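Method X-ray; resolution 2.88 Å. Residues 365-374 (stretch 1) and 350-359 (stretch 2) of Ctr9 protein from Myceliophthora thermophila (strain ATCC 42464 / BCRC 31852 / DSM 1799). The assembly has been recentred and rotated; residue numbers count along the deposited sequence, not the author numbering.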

ATOM      1  N   ARG A 365      15.502 -25.006  -3.696  1.00112.08           N
ATOM      2  CA  ARG A 365      16.765 -24.794  -3.003  1.00106.84           C
ATOM      3  C   ARG A 365      17.028 -23.319  -2.788  1.00102.88           C
ATOM      4  O   ARG A 365      17.703 -22.951  -1.835  1.00116.02           O
ATOM      5  CB  ARG A 365      17.944 -25.460  -3.714  1.00107.61           C
ATOM      6  CG  ARG A 365      18.399 -26.748  -3.010  1.00120.69           C
ATOM      7  CD  ARG A 365      19.543 -27.470  -3.719  1.00117.93           C
ATOM      8  NE  ARG A 365      20.383 -26.528  -4.463  1.00116.05           N
ATOM      9  CZ  ARG A 365      20.432 -26.417  -5.793  1.00113.11           C
ATOM     10  NH1 ARG A 365      19.719 -27.216  -6.576  1.00119.56           N
ATOM     11  NH2 ARG A 365      21.219 -25.508  -6.353  1.00105.92           N
ATOM     12  N   ALA A 366      16.484 -22.468  -3.646  1.00 83.73           N
ATOM     13  CA  ALA A 366      16.611 -21.036  -3.433  1.00 82.85           C
ATOM     14  C   ALA A 366      15.866 -20.582  -2.174  1.00 86.79           C
ATOM     15  O   ALA A 366      16.325 -19.719  -1.427  1.00 90.78           O
ATOM     16  CB  ALA A 366      16.117 -20.273  -4.646  1.00 82.79           C
ATOM     17  N   SER A 367      14.716 -21.183  -1.937  1.00 94.60           N
ATOM     18  CA  SER A 367      13.871 -20.808  -0.810  1.00 95.43           C
ATOM     19  C   SER A 367      14.460 -21.331   0.503  1.00 90.71           C
ATOM     20  O   SER A 367      14.403 -20.645   1.543  1.00 80.82           O
ATOM     21  CB  SER A 367      12.451 -21.345  -1.037  1.00 96.98           C
ATOM     22  OG  SER A 367      12.491 -22.643  -1.624  1.00 92.22           O
ATOM     23  N   ASP A 368      15.019 -22.540   0.434  1.00 84.61           N
ATOM     24  CA  ASP A 368      15.712 -23.145   1.565  1.00 92.72           C
ATOM     25  C   ASP A 368      16.902 -22.277   1.939  1.00 88.15           C
ATOM     26  O   ASP A 368      17.034 -21.887   3.092  1.00 92.83           O
ATOM     27  CB  ASP A 368      16.155 -24.574   1.236  1.00102.91           C
ATOM     28  CG  ASP A 368      16.665 -25.319   2.451  1.00110.27           C
ATOM     29  OD1 ASP A 368      16.177 -26.433   2.742  1.00116.43           O
ATOM     30  OD2 ASP A 368      17.554 -24.777   3.124  1.00120.61           O
ATOM     31  N   TYR A 369      17.728 -21.953   0.944  1.00 85.79           N
ATOM     32  CA  TYR A 369      18.845 -20.996   1.080  1.00 76.69           C
ATOM     33  C   TYR A 369      18.425 -19.657   1.692  1.00 77.65           C
ATOM     34  O   TYR A 369      18.985 -19.218   2.689  1.00 85.00           O
ATOM     35  CB  TYR A 369      19.480 -20.732  -0.282  1.00 78.15           C
ATOM     36  CG  TYR A 369      20.316 -21.871  -0.830  1.00 79.35           C
ATOM     37  CD1 TYR A 369      20.411 -23.094  -0.172  1.00 81.81           C
ATOM     38  CD2 TYR A 369      20.997 -21.727  -2.016  1.00 77.25           C
ATOM     39  CE1 TYR A 369      21.182 -24.121  -0.685  1.00 83.74           C
ATOM     40  CE2 TYR A 369      21.764 -22.751  -2.533  1.00 82.26           C
ATOM     41  CZ  TYR A 369      21.857 -23.943  -1.866  1.00 80.40           C
ATOM     42  OH  TYR A 369      22.623 -24.951  -2.406  1.00 81.45           O
ATOM     43  N   TYR A 370      17.444 -18.993   1.110  1.00 77.00           N
ATOM     44  CA  TYR A 370      16.910 -17.802   1.770  1.00 85.57           C
ATOM     45  C   TYR A 370      16.587 -18.063   3.251  1.00 86.15           C
ATOM     46  O   TYR A 370      16.894 -17.243   4.116  1.00 79.93           O
ATOM     47  CB  TYR A 370      15.646 -17.290   1.071  1.00 87.57           C
ATOM     48  CG  TYR A 370      15.896 -16.398  -0.116  1.00 83.83           C
ATOM     49  CD1 TYR A 370      16.567 -15.212   0.019  1.00 82.06           C
ATOM     50  CD2 TYR A 370      15.425 -16.734  -1.371  1.00 82.96           C
ATOM     51  CE1 TYR A 370      16.799 -14.405  -1.069  1.00 80.30           C
ATOM     52  CE2 TYR A 370      15.646 -15.925  -2.461  1.00 73.52           C
ATOM     53  CZ  TYR A 370      16.341 -14.768  -2.299  1.00 71.44           C
ATOM     54  OH  TYR A 370      16.552 -13.943  -3.365  1.00 78.03           O
ATOM     55  N   ARG A 371      15.932 -19.191   3.520  1.00 92.61           N
ATOM     56  CA  ARG A 371      15.526 -19.543   4.879  1.00 98.44           C
ATOM     57  C   ARG A 371      16.761 -19.681   5.798  1.00 93.21           C
ATOM     58  O   ARG A 371      16.784 -19.162   6.919  1.00 88.04           O
ATOM     59  CB  ARG A 371      14.669 -20.816   4.859  1.00103.76           C
ATOM     60  CG  ARG A 371      14.776 -21.664   6.107  1.00109.67           C
ATOM     61  CD  ARG A 371      14.237 -23.066   5.913  1.00109.10           C
ATOM     62  NE  ARG A 371      14.830 -23.971   6.896  1.00123.58           N
ATOM     63  CZ  ARG A 371      14.615 -23.923   8.216  1.00134.68           C
ATOM     64  NH1 ARG A 371      13.814 -23.006   8.762  1.00140.29           N
ATOM     65  NH2 ARG A 371      15.208 -24.809   9.010  1.00136.83           N
ATOM     66  N   ARG A 372      17.792 -20.351   5.299  1.00 82.46           N
ATOM     67  CA  ARG A 372      19.027 -20.560   6.059  1.00 85.63           C
ATOM     68  C   ARG A 372      19.760 -19.252   6.331  1.00 85.06           C
ATOM     69  O   ARG A 372      20.392 -19.079   7.369  1.00 78.80           O
ATOM     70  CB  ARG A 372      19.943 -21.543   5.317  1.00 81.02           C
ATOM     71  CG  ARG A 372      19.389 -22.953   5.346  1.00 90.94           C
ATOM     72  CD  ARG A 372      20.267 -23.970   4.646  1.00103.10           C
ATOM     73  NE  ARG A 372      19.601 -25.274   4.579  1.00116.13           N
ATOM     74  CZ  ARG A 372      20.035 -26.317   3.874  1.00122.26           C
ATOM     75  NH1 ARG A 372      21.159 -26.234   3.162  1.00123.66           N
ATOM     76  NH2 ARG A 372      19.337 -27.451   3.879  1.00123.06           N
ATOM     77  N   ALA A 373      19.666 -18.350   5.366  1.00 89.40           N
ATOM     78  CA  ALA A 373      20.244 -17.028   5.462  1.00 86.39           C
ATOM     79  C   ALA A 373      19.547 -16.220   6.542  1.00 82.67           C
ATOM     80  O   ALA A 373      20.185 -15.423   7.228  1.00 80.49           O
ATOM     81  CB  ALA A 373      20.128 -16.317   4.117  1.00 86.24           C
ATOM     82  N   ASP A 374      18.233 -16.407   6.660  1.00 88.78           N
ATOM     83  CA  ASP A 374      17.426 -15.693   7.656  1.00 88.39           C
ATOM     84  C   ASP A 374      17.714 -16.241   9.039  1.00 82.80           C
ATOM     85  O   ASP A 374      17.979 -15.476   9.971  1.00 71.63           O
ATOM     86  CB  ASP A 374      15.920 -15.807   7.365  1.00 90.63           C
ATOM     87  CG  ASP A 374      15.066 -14.914   8.294  1.00 95.45           C
ATOM     88  OD1 ASP A 374      15.632 -13.960   8.856  1.00 94.90           O
ATOM     89  OD2 ASP A 374      13.844 -15.151   8.471  1.00 94.39           O
TER
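Stretch 2 350-359: WYLLARKEHY

Stretch 2 is a helix throughout and lies nearly antiparallel on the helix of stretch 1, at a signed crossing angle of -159° with the axes approaching to 7.8 Å. Such closeness goes with alanine at the tightest points: Ala 366 CA lies 4.6 Å from Ala 354 CA, and Ala 373 CA lies 4.8 Å from Trp 350 CA. Backbone amides and carbonyls pair i to i+4 inside each helix, as with Ala 354 N to Trp 350 O at 2.8 Å, so the polar bonds across the contact are made by side chains, though backbone atoms still take part in the packing.

Two adjacent tyrosines act as knobs. Tyr 369 enters a hole formed by Trp 350, Leu 353, Ala 354 and Glu 357, its CD2 3.5 Å from Leu 353 CB. Tyr 370 sits among Tyr 351, Ala 354, Arg 355 and His 358; Ala 354 CB lies over its ring face, 3.6 Å from Tyr 370 CD1. Although the CA-to-CB bond of Tyr 370 points away, its ring returns to the partner helix, and its buried hydroxyl is satisfied there: Tyr 370 OH and His 358 ND1 share a nearly linear hydrogen bond of 3.1 Å, in which either could be the donor. His 358 NE2 is bonded elsewhere in the structure, so both ring nitrogens are used.

Charge is paired at Glu 357, whose OE1 forms a salt bridge across the contact with Arg 365 NH2 at 2.8 Å and, within stretch 2, a very short one with Lys 356 NZ at 2.3 Å. Arg 365 NE makes a weak hydrogen bond to Tyr 369 OH at 3.4 Å. Within stretch 2, Arg 355 NE donates to Tyr 351 OH at 2.9 Å.

At the other end, Arg 372 NE is held by Asp 368 OD2 at 2.6 Å, while Arg 372 CB packs over the indole face, 3.8 Å from Trp 350 CG. The rule is apolar packing, with several polar tips, Tyr 370 OH, His 358 ND1 and Glu 357 OE1 among them, given partners.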

ATOM      1  N   TRP A 350      24.633 -17.525   2.404  1.00 66.62           N
ATOM      2  CA  TRP A 350      23.386 -18.204   2.036  1.00 70.58           C
ATOM      3  C   TRP A 350      22.580 -17.257   1.170  1.00 69.44           C
ATOM      4  O   TRP A 350      21.987 -17.650   0.170  1.00 76.32           O
ATOM      5  CB  TRP A 350      22.557 -18.673   3.257  1.00 71.27           C
ATOM      6  CG  TRP A 350      23.109 -19.881   3.974  1.00 74.58           C
ATOM      7  CD1 TRP A 350      23.467 -19.948   5.292  1.00 82.12           C
ATOM      8  CD2 TRP A 350      23.386 -21.174   3.424  1.00 75.82           C
ATOM      9  NE1 TRP A 350      23.950 -21.200   5.600  1.00 79.24           N
ATOM     10  CE2 TRP A 350      23.917 -21.974   4.474  1.00 79.18           C
ATOM     11  CE3 TRP A 350      23.249 -21.740   2.149  1.00 80.88           C
ATOM     12  CZ2 TRP A 350      24.304 -23.321   4.288  1.00 79.09           C
ATOM     13  CZ3 TRP A 350      23.648 -23.098   1.956  1.00 80.60           C
ATOM     14  CH2 TRP A 350      24.167 -23.860   3.028  1.00 81.25           C
ATOM     15  N   TYR A 351      22.593 -15.990   1.535  1.00 69.39           N
ATOM     16  CA  TYR A 351      21.851 -15.004   0.781  1.00 68.50           C
ATOM     17  C   TYR A 351      22.375 -14.915  -0.650  1.00 66.30           C
ATOM     18  O   TYR A 351      21.601 -14.891  -1.577  1.00 68.35           O
ATOM     19  CB  TYR A 351      21.906 -13.649   1.459  1.00 62.70           C
ATOM     20  CG  TYR A 351      21.139 -12.621   0.689  1.00 70.08           C
ATOM     21  CD1 TYR A 351      19.754 -12.676   0.622  1.00 74.04           C
ATOM     22  CD2 TYR A 351      21.787 -11.602  -0.000  1.00 72.21           C
ATOM     23  CE1 TYR A 351      19.033 -11.730  -0.093  1.00 76.55           C
ATOM     24  CE2 TYR A 351      21.071 -10.643  -0.699  1.00 72.79           C
ATOM     25  CZ  TYR A 351      19.691 -10.724  -0.749  1.00 73.07           C
ATOM     26  OH  TYR A 351      18.940  -9.825  -1.446  1.00 73.52           O
ATOM     27  N   LEU A 352      23.687 -14.901  -0.833  1.00 66.87           N
ATOM     28  CA  LEU A 352      24.257 -14.879  -2.192  1.00 69.27           C
ATOM     29  C   LEU A 352      23.867 -16.093  -3.025  1.00 66.32           C
ATOM     30  O   LEU A 352      23.478 -15.953  -4.177  1.00 71.22           O
ATOM     31  CB  LEU A 352      25.777 -14.757  -2.150  1.00 70.85           C
ATOM     32  CG  LEU A 352      26.320 -13.462  -1.533  1.00 69.41           C
ATOM     33  CD1 LEU A 352      27.827 -13.545  -1.365  1.00 68.56           C
ATOM     34  CD2 LEU A 352      25.950 -12.258  -2.371  1.00 70.03           C
ATOM     35  N   LEU A 353      23.973 -17.277  -2.440  1.00 69.20           N
ATOM     36  CA  LEU A 353      23.526 -18.499  -3.095  1.00 71.18           C
ATOM     37  C   LEU A 353      22.030 -18.438  -3.401  1.00 71.66           C
ATOM     38  O   LEU A 353      21.597 -18.824  -4.472  1.00 79.18           O
ATOM     39  CB  LEU A 353      23.830 -19.725  -2.229  1.00 75.85           C
ATOM     40  CG  LEU A 353      25.291 -20.082  -1.947  1.00 78.81           C
ATOM     41  CD1 LEU A 353      25.430 -21.455  -1.308  1.00 79.99           C
ATOM     42  CD2 LEU A 353      26.100 -20.039  -3.224  1.00 81.44           C
ATOM     43  N   ALA A 354      21.243 -17.946  -2.464  1.00 69.44           N
ATOM     44  CA  ALA A 354      19.823 -17.786  -2.712  1.00 75.61           C
ATOM     45  C   ALA A 354      19.590 -16.932  -3.962  1.00 80.09           C
ATOM     46  O   ALA A 354      18.848 -17.338  -4.853  1.00 93.35           O
ATOM     47  CB  ALA A 354      19.117 -17.168  -1.507  1.00 78.05           C
ATOM     48  N   ARG A 355      20.234 -15.772  -4.042  1.00 75.75           N
ATOM     49  CA  ARG A 355      20.038 -14.877  -5.174  1.00 72.55           C
ATOM     50  C   ARG A 355      20.550 -15.485  -6.461  1.00 77.65           C
ATOM     51  O   ARG A 355      20.083 -15.122  -7.542  1.00 83.06           O
ATOM     52  CB  ARG A 355      20.753 -13.558  -4.985  1.00 70.41           C
ATOM     53  CG  ARG A 355      20.271 -12.744  -3.820  1.00 69.80           C
ATOM     54  CD  ARG A 355      20.772 -11.320  -3.964  1.00 77.37           C
ATOM     55  NE  ARG A 355      19.686 -10.390  -4.225  1.00 75.18           N
ATOM     56  CZ  ARG A 355      19.590  -9.591  -5.282  1.00 80.52           C
ATOM     57  NH1 ARG A 355      20.533  -9.554  -6.216  1.00 84.73           N
ATOM     58  NH2 ARG A 355      18.533  -8.799  -5.393  1.00 89.55           N
ATOM     59  N   LYS A 356      21.537 -16.364  -6.373  1.00 73.82           N
ATOM     60  CA  LYS A 356      21.976 -17.037  -7.583  1.00 86.21           C
ATOM     61  C   LYS A 356      20.905 -18.022  -8.076  1.00 87.29           C
ATOM     62  O   LYS A 356      20.438 -17.931  -9.199  1.00 96.42           O
ATOM     63  CB  LYS A 356      23.303 -17.758  -7.389  1.00 83.56           C
ATOM     64  CG  LYS A 356      23.585 -18.706  -8.543  1.00 92.97           C
ATOM     65  CD  LYS A 356      24.796 -19.577  -8.300  1.00100.13           C
ATOM     66  CE  LYS A 356      24.484 -21.028  -8.609  1.00107.00           C
ATOM     67  NZ  LYS A 356      23.801 -21.587  -7.410  1.00118.14           N
ATOM     68  N   GLU A 357      20.541 -18.972  -7.227  1.00 93.33           N
ATOM     69  CA  GLU A 357      19.512 -19.961  -7.548  1.00 95.67           C
ATOM     70  C   GLU A 357      18.165 -19.333  -7.877  1.00 93.56           C
ATOM     71  O   GLU A 357      17.363 -19.919  -8.595  1.00107.74           O
ATOM     72  CB  GLU A 357      19.316 -20.937  -6.382  1.00 95.98           C
ATOM     73  CG  GLU A 357      20.465 -21.907  -6.166  1.00 96.31           C
ATOM     74  CD  GLU A 357      20.839 -22.673  -7.425  1.00105.83           C
ATOM     75  OE1 GLU A 357      22.014 -23.063  -7.540  1.00109.91           O
ATOM     76  OE2 GLU A 357      19.977 -22.894  -8.305  1.00120.80           O
ATOM     77  N   HIS A 358      17.903 -18.164  -7.321  1.00 84.69           N
ATOM     78  CA  HIS A 358      16.746 -17.384  -7.708  1.00 85.92           C
ATOM     79  C   HIS A 358      16.865 -16.988  -9.185  1.00 87.84           C
ATOM     80  O   HIS A 358      15.970 -17.260  -9.966  1.00 95.97           O
ATOM     81  CB  HIS A 358      16.649 -16.149  -6.812  1.00 88.69           C
ATOM     82  CG  HIS A 358      15.349 -15.426  -6.900  1.00 87.83           C
ATOM     83  ND1 HIS A 358      14.913 -14.566  -5.915  1.00 96.09           N
ATOM     84  CD2 HIS A 358      14.390 -15.424  -7.851  1.00 96.80           C
ATOM     85  CE1 HIS A 358      13.747 -14.054  -6.263  1.00 96.38           C
ATOM     86  NE2 HIS A 358      13.406 -14.559  -7.432  1.00104.96           N
ATOM     87  N   TYR A 359      17.978 -16.365  -9.567  1.00 94.73           N
ATOM     88  CA  TYR A 359      18.180 -15.909 -10.953  1.00 94.61           C
ATOM     89  C   TYR A 359      18.020 -17.067 -11.925  1.00 92.32           C
ATOM     90  O   TYR A 359      17.280 -16.951 -12.891  1.00101.47           O
ATOM     91  CB  TYR A 359      19.560 -15.248 -11.155  1.00101.26           C
ATOM     92  CG  TYR A 359      19.574 -13.731 -10.999  1.00105.71           C
ATOM     93  CD1 TYR A 359      18.785 -12.922 -11.817  1.00108.49           C
ATOM     94  CD2 TYR A 359      20.393 -13.103 -10.045  1.00105.59           C
ATOM     95  CE1 TYR A 359      18.795 -11.541 -11.686  1.00107.10           C
ATOM     96  CE2 TYR A 359      20.412 -11.720  -9.905  1.00100.25           C
ATOM     97  CZ  TYR A 359      19.613 -10.947 -10.727  1.00105.53           C
ATOM     98  OH  TYR A 359      19.629  -9.585 -10.585  1.00103.08           O
TER